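Local coordinates for protein putative polysaccharide binding proteins (DUF1812) (Bacteroides thetaiotaomicron VPI-5482, PDB 3GF8) that probably acts in the assembly or anchoring of fimbriae at the outer membrane, as a putative fimbrial lipoprotein of the FimB/Mfa2 family that may also bind polysaccharide, at residues Lys118-Leu123 with Met212-Arg216; Asn168-Glu173 with Thr228-Ser232; Tyr172-Asn178 with Asp191-Pro197. Residue numbers count along the deposited sequence, not the author numbering.

Contact 1 (Lys118-Leu123 with Met212-Arg216); sequences KRMETL and MNTMR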
loop_
_atom_site.group_PDB
_atom_site.type_symbol
_atom_site.label_atom_id
_atom_site.label_comp_id
_atom_site.label_asym_id
_atom_site.label_seq_id
_atom_site.Cartn_x
_atom_site.Cartn_y
_atom_site.Cartn_z
ATOM N N LYS A 118 3.555 -13.674 -1.188
ATOM C CA LYS A 118 4.853 -13.148 -1.563
ATOM C C LYS A 118 4.995 -11.723 -1.016
ATOM O O LYS A 118 3.997 -11.053 -0.755
ATOM C CB LYS A 118 5.006 -13.140 -3.087
ATOM C CG LYS A 118 4.270 -11.996 -3.763
ATOM C CD LYS A 118 4.372 -12.014 -5.316
ATOM C CE LYS A 118 3.100 -12.550 -5.986
ATOM N NZ LYS A 118 3.068 -12.340 -7.504
ATOM N N ARG A 119 6.221 -11.246 -0.858
ATOM C CA ARG A 119 6.395 -9.841 -0.564
ATOM C C ARG A 119 6.361 -9.087 -1.878
ATOM O O ARG A 119 7.231 -9.265 -2.666
ATOM C CB ARG A 119 7.689 -9.538 0.196
ATOM C CG ARG A 119 7.792 -8.029 0.514
ATOM C CD ARG A 119 8.918 -7.741 1.437
ATOM N NE ARG A 119 10.189 -8.089 0.813
ATOM C CZ ARG A 119 11.367 -8.195 1.443
ATOM N NH1 ARG A 119 11.487 -7.979 2.753
ATOM N NH2 ARG A 119 12.441 -8.521 0.738
HETATM N N MSE A 120 5.331 -8.278 -2.133
HETATM C CA MSE A 120 5.273 -7.503 -3.374
HETATM C C MSE A 120 6.302 -6.380 -3.400
HETATM O O MSE A 120 6.537 -5.743 -2.385
HETATM C CB MSE A 120 3.924 -6.847 -3.550
HETATM C CG MSE A 120 2.900 -7.744 -4.064
HETATM SE SE MSE A 120 1.846 -8.309 -2.599
HETATM C CE MSE A 120 0.738 -6.848 -2.634
ATOM N N GLU A 121 6.871 -6.110 -4.569
ATOM C CA GLU A 121 7.616 -4.862 -4.772
ATOM C C GLU A 121 6.672 -3.682 -4.504
ATOM O O GLU A 121 5.446 -3.712 -4.856
ATOM C CB GLU A 121 8.239 -4.802 -6.174
ATOM C CG GLU A 121 7.268 -4.558 -7.333
ATOM C CD GLU A 121 6.573 -5.798 -7.882
ATOM O OE1 GLU A 121 6.614 -6.865 -7.257
ATOM O OE2 GLU A 121 5.969 -5.703 -8.978
ATOM N N THR A 122 7.217 -2.688 -3.816
ATOM C CA THR A 122 6.438 -1.595 -3.278
ATOM C C THR A 122 5.874 -0.782 -4.424
ATOM O O THR A 122 6.570 -0.515 -5.430
ATOM C CB THR A 122 7.268 -0.717 -2.349
ATOM O OG1 THR A 122 7.628 -1.502 -1.217
ATOM C CG2 THR A 122 6.483 0.540 -1.888
ATOM N N LEU A 123 4.585 -0.467 -4.259
ATOM C CA LEU A 123 3.796 0.190 -5.263
ATOM C C LEU A 123 3.379 1.597 -4.797
ATOM O O LEU A 123 2.860 1.745 -3.681
ATOM C CB LEU A 123 2.541 -0.634 -5.542
ATOM C CG LEU A 123 1.655 -0.073 -6.646
ATOM C CD1 LEU A 123 2.380 -0.204 -7.990
ATOM C CD2 LEU A 123 0.322 -0.812 -6.644
HETATM N N MSE A 212 3.833 -10.017 6.877
HETATM C CA MSE A 212 2.815 -10.059 5.830
HETATM C C MSE A 212 2.798 -8.755 5.078
HETATM O O MSE A 212 3.287 -7.740 5.578
HETATM C CB MSE A 212 1.458 -10.208 6.506
HETATM C CG MSE A 212 1.464 -11.363 7.521
HETATM SE SE MSE A 212 -0.274 -11.754 8.301
HETATM C CE MSE A 212 -1.119 -12.469 6.848
ATOM N N ASN A 213 2.179 -8.747 3.906
ATOM C CA ASN A 213 1.834 -7.478 3.258
ATOM C C ASN A 213 0.480 -7.471 2.543
ATOM O O ASN A 213 -0.041 -8.494 2.173
ATOM C CB ASN A 213 2.958 -6.916 2.348
ATOM C CG ASN A 213 3.381 -7.831 1.192
ATOM O OD1 ASN A 213 4.291 -7.465 0.421
ATOM N ND2 ASN A 213 2.801 -9.005 1.088
ATOM N N THR A 214 -0.095 -6.297 2.364
ATOM C CA THR A 214 -1.338 -6.236 1.629
ATOM C C THR A 214 -1.355 -4.993 0.762
ATOM O O THR A 214 -0.417 -4.205 0.769
ATOM C CB THR A 214 -2.571 -6.268 2.581
ATOM O OG1 THR A 214 -3.761 -6.417 1.801
ATOM C CG2 THR A 214 -2.634 -4.985 3.453
HETATM N N MSE A 215 -2.438 -4.823 0.015
HETATM C CA MSE A 215 -2.623 -3.625 -0.801
HETATM C C MSE A 215 -3.244 -2.553 0.142
HETATM O O MSE A 215 -3.028 -2.627 1.340
HETATM C CB MSE A 215 -3.457 -4.003 -2.025
HETATM C CG MSE A 215 -2.708 -5.005 -2.927
HETATM SE SE MSE A 215 -1.503 -4.092 -4.102
HETATM C CE MSE A 215 -2.923 -3.389 -5.239
ATOM N N ARG A 216 -4.003 -1.587 -0.377
ATOM C CA ARG A 216 -4.360 -0.385 0.367
ATOM C C ARG A 216 -5.188 -0.699 1.573
ATOM O O ARG A 216 -6.097 -1.563 1.499
ATOM C CB ARG A 216 -5.153 0.577 -0.504
ATOM C CG ARG A 216 -4.352 1.110 -1.704
ATOM C CD ARG A 216 -5.045 2.291 -2.328
ATOM N NE ARG A 216 -4.957 3.447 -1.447
ATOM C CZ ARG A 216 -5.813 4.468 -1.430
ATOM N NH1 ARG A 216 -6.877 4.492 -2.216
ATOM N NH2 ARG A 216 -5.618 5.471 -0.606
HETATM O O HOH W 1 5.080 -5.069 -0.171
#
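Two hydrogen bonds made by one side-chain amide fasten this contact, in the interior of a β fold consistent with the transthyretin-like fimbrillin superfamily. Asn213 ND2 donates to Lys118 O (3.0 Å, N-H...O angle 166°), while Asn213 OD1 accepts from Met120 N (2.9 Å, 138°). The amide thus straddles Arg119 and uses both of its polar ends on the backbone, much as the N and O of one residue in a parallel strand straddle their partner, although residues 118-123 form no regular strand. Arg119 CA lies 3.3 Å from Asn213 OD1 as a result. A water adds a third link, donating to Met120 O at 2.7 Å and to Asn213 OD1 at 2.6 Å.

The centre of the contact is about 7 Å from the centre of the chain, and segment 118-123 belongs to the connection from strand 115-116 of the five-stranded sheet to strand 124-133 of the large mixed sheet. Strand 209-214 ends here, and strand 139-158 serves both segments, its backbone hydrogen-bonding to Leu123 through Asp148 and to Thr214 through Lys150.

Beyond the amide the chemistry turns apolar. Met120, a selenomethionine, points its CA-to-CB bond toward 212-216; Met215, also selenomethionine, starts sideways, but its tip comes nearer. Tyr89, Leu106 and Leu108 of the three-stranded sheet border this patch. The two segments bury 260 Å² in all, with Met120 CE 3.8 Å from Met215 SE and Leu123 CD2 4.4 Å from Met215 CE.

Contact 2 (Asn168-Glu173 with Thr228-Ser232); sequences NDYDYE and TEKAS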
loop_
_atom_site.group_PDB
_atom_site.type_symbol
_atom_site.label_atom_id
_atom_site.label_comp_id
_atom_site.label_asym_id
_atom_site.label_seq_id
_atom_site.Cartn_x
_atom_site.Cartn_y
_atom_site.Cartn_z
ATOM N N ASN A 168 3.685 -21.205 15.773
ATOM C CA ASN A 168 3.535 -22.144 14.638
ATOM C C ASN A 168 2.292 -23.034 14.719
ATOM O O ASN A 168 2.054 -23.825 13.808
ATOM C CB ASN A 168 4.802 -22.964 14.351
ATOM C CG ASN A 168 5.717 -23.041 15.537
ATOM O OD1 ASN A 168 6.769 -22.339 15.596
ATOM N ND2 ASN A 168 5.317 -23.865 16.523
ATOM N N ASP A 169 1.467 -22.880 15.759
ATOM C CA ASP A 169 0.211 -23.655 15.805
ATOM C C ASP A 169 -0.874 -23.162 14.808
ATOM O O ASP A 169 -1.819 -23.893 14.489
ATOM C CB ASP A 169 -0.312 -23.708 17.245
ATOM C CG ASP A 169 0.653 -24.442 18.209
ATOM O OD1 ASP A 169 1.532 -25.201 17.757
ATOM O OD2 ASP A 169 0.531 -24.250 19.435
ATOM N N TYR A 170 -0.699 -21.948 14.270
ATOM C CA TYR A 170 -1.763 -21.275 13.509
ATOM C C TYR A 170 -1.384 -20.843 12.102
ATOM O O TYR A 170 -0.222 -20.624 11.816
ATOM C CB TYR A 170 -2.179 -20.047 14.302
ATOM C CG TYR A 170 -2.453 -20.437 15.701
ATOM C CD1 TYR A 170 -3.686 -20.970 16.043
ATOM C CD2 TYR A 170 -1.462 -20.352 16.679
ATOM C CE1 TYR A 170 -3.945 -21.378 17.323
ATOM C CE2 TYR A 170 -1.719 -20.736 17.958
ATOM C CZ TYR A 170 -2.972 -21.267 18.271
ATOM O OH TYR A 170 -3.262 -21.680 19.543
ATOM N N ASP A 171 -2.385 -20.708 11.252
ATOM C CA ASP A 171 -2.274 -19.941 10.027
ATOM C C ASP A 171 -2.807 -18.504 10.189
ATOM O O ASP A 171 -3.701 -18.238 11.019
ATOM C CB ASP A 171 -3.075 -20.599 8.926
ATOM C CG ASP A 171 -2.524 -21.943 8.529
ATOM O OD1 ASP A 171 -1.290 -22.186 8.718
ATOM O OD2 ASP A 171 -3.359 -22.747 8.037
ATOM N N TYR A 172 -2.288 -17.618 9.339
ATOM C CA TYR A 172 -2.479 -16.178 9.437
ATOM C C TYR A 172 -2.889 -15.638 8.104
ATOM O O TYR A 172 -2.221 -15.917 7.092
ATOM C CB TYR A 172 -1.177 -15.517 9.814
ATOM C CG TYR A 172 -0.552 -16.110 11.029
ATOM C CD1 TYR A 172 0.220 -17.272 10.943
ATOM C CD2 TYR A 172 -0.767 -15.543 12.279
ATOM C CE1 TYR A 172 0.785 -17.839 12.090
ATOM C CE2 TYR A 172 -0.181 -16.053 13.389
ATOM C CZ TYR A 172 0.572 -17.237 13.295
ATOM O OH TYR A 172 1.129 -17.767 14.433
ATOM N N GLU A 173 -3.966 -14.850 8.120
ATOM C CA GLU A 173 -4.474 -14.197 6.949
ATOM C C GLU A 173 -4.904 -12.750 7.192
ATOM O O GLU A 173 -5.483 -12.422 8.234
ATOM C CB GLU A 173 -5.737 -14.917 6.451
ATOM C CG GLU A 173 -5.641 -16.401 6.233
ATOM C CD GLU A 173 -7.015 -16.954 5.901
ATOM O OE1 GLU A 173 -7.453 -16.840 4.724
ATOM O OE2 GLU A 173 -7.671 -17.458 6.835
ATOM N N THR A 228 -6.167 -19.119 12.285
ATOM C CA THR A 228 -6.848 -20.395 12.226
ATOM C C THR A 228 -5.936 -21.461 12.784
ATOM O O THR A 228 -4.754 -21.521 12.468
ATOM C CB THR A 228 -7.265 -20.754 10.789
ATOM O OG1 THR A 228 -8.067 -19.696 10.254
ATOM C CG2 THR A 228 -8.089 -22.072 10.761
ATOM N N GLU A 229 -6.478 -22.280 13.667
ATOM C CA GLU A 229 -5.670 -23.296 14.305
ATOM C C GLU A 229 -5.362 -24.416 13.316
ATOM O O GLU A 229 -6.272 -24.966 12.686
ATOM C CB GLU A 229 -6.411 -23.858 15.498
ATOM C CG GLU A 229 -5.551 -24.694 16.369
ATOM C CD GLU A 229 -6.337 -25.263 17.504
ATOM O OE1 GLU A 229 -7.348 -25.939 17.234
ATOM O OE2 GLU A 229 -5.946 -25.019 18.657
ATOM N N LYS A 230 -4.080 -24.724 13.159
ATOM C CA LYS A 230 -3.695 -25.755 12.201
ATOM C C LYS A 230 -4.406 -27.067 12.595
ATOM O O LYS A 230 -5.117 -27.674 11.778
ATOM C CB LYS A 230 -2.176 -25.948 12.168
ATOM C CG LYS A 230 -1.378 -24.869 11.465
ATOM C CD LYS A 230 0.098 -24.998 11.853
ATOM C CE LYS A 230 0.991 -23.990 11.143
ATOM N NZ LYS A 230 2.399 -23.968 11.694
ATOM N N ALA A 231 -4.251 -27.464 13.860
ATOM C CA ALA A 231 -4.833 -28.727 14.347
ATOM C C ALA A 231 -6.331 -28.862 13.997
ATOM O O ALA A 231 -6.710 -29.713 13.187
ATOM C CB ALA A 231 -4.599 -28.893 15.853
ATOM N N SER A 232 -7.172 -28.006 14.565
ATOM C CA SER A 232 -8.614 -28.157 14.397
ATOM C C SER A 232 -9.114 -27.592 13.102
ATOM O O SER A 232 -10.171 -27.975 12.642
ATOM C CB SER A 232 -9.347 -27.415 15.498
ATOM O OG SER A 232 -9.024 -26.034 15.429
HETATM O O HOH W 2 -5.765 -22.839 19.720
HETATM O O HOH W 3 -6.371 -17.813 9.224
#
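Backbone groups carry this antiparallel pairing. Asp171 N donates to Thr228 O (2.8 Å, N-H...O angle 156°) and Thr228 N donates back to Asp171 O (2.9 Å, 158°), the reciprocal pattern of a hydrogen-bonded pair. Tyr170 and Glu229 follow as the non-hydrogen-bonded pair, with CA atoms 4.5 Å apart; here Tyr170 CA approaches Thr228 O at 3.2 Å in a CA-H...O contact. One step on, Lys230 N reaches Asp169 O (2.8 Å, 160°), carrying the pairing past the end of strand 224-229.

Side-chain groups rely largely on water and on neighbours. One water binds Tyr170 OH at 2.8 Å and donates to Glu229 OE2 at 2.4 Å; Glu229 OE1 accepts a very short bond from Ser232 OG (2.5 Å), so both carboxylate oxygens are engaged. A second water lies 2.7 Å from both Glu173 OE2 and Thr228 OG1, whereas Glu173 OE1 is held by Ser194. Asn168 OD1 is satisfied by Gln202 NE2. The Lys230 amine is modelled too close to Asn168 O, and its position supports no conclusion.

Tyr170 also packs edge-to-face on Trp277 and touches Val236. Centred about 26 Å from the middle of the chain, this is the outlying end of two neighbouring antiparallel strands, just where strand 224-229 enters its β-hairpin with strand 235-240, an arrangement consistent with the transthyretin-like fold of the fimbrillin superfamily.

Contact 3 (Tyr172-Asn178 with Asp191-Pro197); sequences YEIIESN and DVLSFRP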
loop_
_atom_site.group_PDB
_atom_site.type_symbol
_atom_site.label_atom_id
_atom_site.label_comp_id
_atom_site.label_asym_id
_atom_site.label_seq_id
_atom_site.Cartn_x
_atom_site.Cartn_y
_atom_site.Cartn_z
ATOM N N TYR A 172 -2.288 -17.618 9.339
ATOM C CA TYR A 172 -2.479 -16.178 9.437
ATOM C C TYR A 172 -2.889 -15.638 8.104
ATOM O O TYR A 172 -2.221 -15.917 7.092
ATOM C CB TYR A 172 -1.177 -15.517 9.814
ATOM C CG TYR A 172 -0.552 -16.110 11.029
ATOM C CD1 TYR A 172 0.220 -17.272 10.943
ATOM C CD2 TYR A 172 -0.767 -15.543 12.279
ATOM C CE1 TYR A 172 0.785 -17.839 12.090
ATOM C CE2 TYR A 172 -0.181 -16.053 13.389
ATOM C CZ TYR A 172 0.572 -17.237 13.295
ATOM O OH TYR A 172 1.129 -17.767 14.433
ATOM N N GLU A 173 -3.966 -14.850 8.120
ATOM C CA GLU A 173 -4.474 -14.197 6.949
ATOM C C GLU A 173 -4.904 -12.750 7.192
ATOM O O GLU A 173 -5.483 -12.422 8.234
ATOM C CB GLU A 173 -5.737 -14.917 6.451
ATOM C CG GLU A 173 -5.641 -16.401 6.233
ATOM C CD GLU A 173 -7.015 -16.954 5.901
ATOM O OE1 GLU A 173 -7.453 -16.840 4.724
ATOM O OE2 GLU A 173 -7.671 -17.458 6.835
ATOM N N ILE A 174 -4.649 -11.914 6.193
ATOM C CA ILE A 174 -5.278 -10.615 6.055
ATOM C C ILE A 174 -6.211 -10.821 4.852
ATOM O O ILE A 174 -5.758 -11.313 3.808
ATOM C CB ILE A 174 -4.234 -9.501 5.809
ATOM C CG1 ILE A 174 -3.372 -9.316 7.082
ATOM C CG2 ILE A 174 -4.916 -8.206 5.409
ATOM C CD1 ILE A 174 -2.332 -8.213 7.032
ATOM N N ILE A 175 -7.498 -10.504 5.019
ATOM C CA ILE A 175 -8.534 -10.796 4.015
ATOM C C ILE A 175 -9.156 -9.497 3.521
ATOM O O ILE A 175 -9.661 -8.727 4.285
ATOM C CB ILE A 175 -9.621 -11.756 4.570
ATOM C CG1 ILE A 175 -8.958 -13.077 4.978
ATOM C CG2 ILE A 175 -10.764 -11.973 3.517
ATOM C CD1 ILE A 175 -9.783 -14.011 5.883
ATOM N N GLU A 176 -9.044 -9.233 2.237
ATOM C CA GLU A 176 -9.607 -8.038 1.658
ATOM C C GLU A 176 -9.633 -8.189 0.144
ATOM O O GLU A 176 -8.856 -8.956 -0.418
ATOM C CB GLU A 176 -8.780 -6.826 2.059
ATOM C CG GLU A 176 -9.427 -5.495 1.727
ATOM C CD GLU A 176 -10.841 -5.402 2.244
ATOM O OE1 GLU A 176 -11.028 -5.174 3.452
ATOM O OE2 GLU A 176 -11.759 -5.589 1.424
ATOM N N SER A 177 -10.540 -7.463 -0.500
ATOM C CA SER A 177 -10.650 -7.433 -1.949
ATOM C C SER A 177 -10.106 -6.086 -2.456
ATOM O O SER A 177 -10.767 -5.331 -3.171
ATOM C CB SER A 177 -12.107 -7.655 -2.358
ATOM O OG SER A 177 -12.913 -6.645 -1.814
ATOM N N ASN A 178 -8.886 -5.799 -2.029
ATOM C CA ASN A 178 -8.197 -4.559 -2.327
ATOM C C ASN A 178 -7.151 -4.715 -3.414
ATOM O O ASN A 178 -6.280 -3.881 -3.521
ATOM C CB ASN A 178 -7.548 -3.964 -1.050
ATOM C CG ASN A 178 -6.571 -4.906 -0.359
ATOM O OD1 ASN A 178 -6.472 -6.089 -0.670
ATOM N ND2 ASN A 178 -5.843 -4.371 0.612
ATOM N N ASP A 191 -12.223 -10.080 -6.561
ATOM C CA ASP A 191 -12.341 -11.153 -5.578
ATOM C C ASP A 191 -11.709 -10.743 -4.286
ATOM O O ASP A 191 -10.833 -9.889 -4.275
ATOM C CB ASP A 191 -11.633 -12.405 -6.079
ATOM C CG ASP A 191 -12.348 -13.026 -7.249
ATOM O OD1 ASP A 191 -13.578 -13.179 -7.141
ATOM O OD2 ASP A 191 -11.709 -13.342 -8.269
ATOM N N VAL A 192 -12.166 -11.378 -3.198
ATOM C CA VAL A 192 -11.494 -11.294 -1.902
ATOM C C VAL A 192 -10.248 -12.180 -1.879
ATOM O O VAL A 192 -10.313 -13.378 -2.183
ATOM C CB VAL A 192 -12.445 -11.710 -0.767
ATOM C CG1 VAL A 192 -11.728 -11.711 0.629
ATOM C CG2 VAL A 192 -13.665 -10.791 -0.772
ATOM N N LEU A 193 -9.130 -11.571 -1.488
ATOM C CA LEU A 193 -7.855 -12.235 -1.415
ATOM C C LEU A 193 -7.494 -12.527 0.057
ATOM O O LEU A 193 -7.919 -11.798 0.971
ATOM C CB LEU A 193 -6.772 -11.367 -2.073
ATOM C CG LEU A 193 -6.981 -10.913 -3.524
ATOM C CD1 LEU A 193 -5.808 -10.045 -3.961
ATOM C CD2 LEU A 193 -7.234 -12.099 -4.508
ATOM N N SER A 194 -6.751 -13.625 0.247
ATOM C CA SER A 194 -6.153 -14.050 1.515
ATOM C C SER A 194 -4.645 -13.787 1.467
ATOM O O SER A 194 -3.896 -14.484 0.786
ATOM C CB SER A 194 -6.427 -15.544 1.747
ATOM O OG SER A 194 -5.906 -16.011 2.996
ATOM N N PHE A 195 -4.207 -12.720 2.132
ATOM C CA PHE A 195 -2.790 -12.410 2.197
ATOM C C PHE A 195 -2.237 -13.168 3.365
ATOM O O PHE A 195 -2.790 -13.080 4.467
ATOM C CB PHE A 195 -2.551 -10.914 2.389
ATOM C CG PHE A 195 -3.043 -10.061 1.240
ATOM C CD1 PHE A 195 -4.376 -9.668 1.168
ATOM C CD2 PHE A 195 -2.179 -9.641 0.232
ATOM C CE1 PHE A 195 -4.824 -8.874 0.121
ATOM C CE2 PHE A 195 -2.623 -8.842 -0.820
ATOM C CZ PHE A 195 -3.949 -8.461 -0.873
ATOM N N ARG A 196 -1.152 -13.899 3.133
ATOM C CA ARG A 196 -0.572 -14.762 4.152
ATOM C C ARG A 196 0.892 -14.505 4.309
ATOM O O ARG A 196 1.472 -13.922 3.437
ATOM C CB ARG A 196 -0.761 -16.206 3.733
ATOM C CG ARG A 196 -2.211 -16.520 3.644
ATOM C CD ARG A 196 -2.504 -17.957 3.351
ATOM N NE ARG A 196 -3.947 -18.072 3.232
ATOM C CZ ARG A 196 -4.610 -19.212 3.142
ATOM N NH1 ARG A 196 -3.965 -20.347 3.196
ATOM N NH2 ARG A 196 -5.937 -19.217 3.034
ATOM N N PRO A 197 1.496 -14.961 5.411
ATOM C CA PRO A 197 2.890 -14.578 5.660
ATOM C C PRO A 197 3.857 -14.915 4.542
ATOM O O PRO A 197 3.772 -15.982 3.952
ATOM C CB PRO A 197 3.243 -15.345 6.923
ATOM C CG PRO A 197 1.915 -15.438 7.661
ATOM C CD PRO A 197 0.903 -15.655 6.573
#
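Strands 172-176 and 193-195 run antiparallel in the five-stranded sheet of a fold that is probably transthyretin-like, their axes 4.5 Å apart at closest and their directions 145° apart. Reciprocal hydrogen bonds pair Ile174 with Phe195 and Glu176 with Leu193, setting the register.

The largest bump is Phe195, with 89 Å² covered here. Its ring fits a hollow whose walls are Ile174 O and Glu176 O at the ring edge, Asn178 to one side, and Thr214 of strand 209-214 and Ile116 of strand 115-116 around it; Phe195 CB lies 4.1 Å from Ile174 CB. Pro197 fits beside Tyr172, its CG 3.8 Å from Tyr172 CB and its CD 3.2 Å from Tyr172 O.

On the other face a polar cluster lies beside Ile175, which packs on Val226 of strand 224-229. Ser194 OG gives a very short 2.5 Å bond to Glu173 OE1 and accepts Arg196 NE at 2.9 Å, while Arg196 NH2 makes a weak salt bridge to Glu173 OE1 at 3.3 Å.

Past the strand end, Asn178 ND2 hydrogen-bonds to Arg216 O and Thr214 OG1, whereas the buried Asn178 OD1 has no polar partner and sits 3.3 Å from Phe195 CE1.

Contacts 2 and 3 lie along the same strand, 170-176, sharing Tyr172 and Glu173: 228-232 pairs with its outlying beginning and 191-197 with its later part, so together they place the strand inside its sheet. Chemistry follows depth. Contact 2, at the surface, completes its backbone pairing with water-bridged polar side chains; contact 3, partly buried, combines aromatic and aliphatic packing round Phe195 with a polar cluster at Glu173, Ser194 and Arg196; contact 1, buried, replaces strand pairing with a single amide and selenomethionine packing. Contacts 1 and 3, with centres about 11 Å apart, meet through Asn178 ND2, probably hydrogen-bonded to Arg216 O (3.0 Å) and Thr214 OG1 (3.2 Å), linking the ends of strands 170-176 and 209-214.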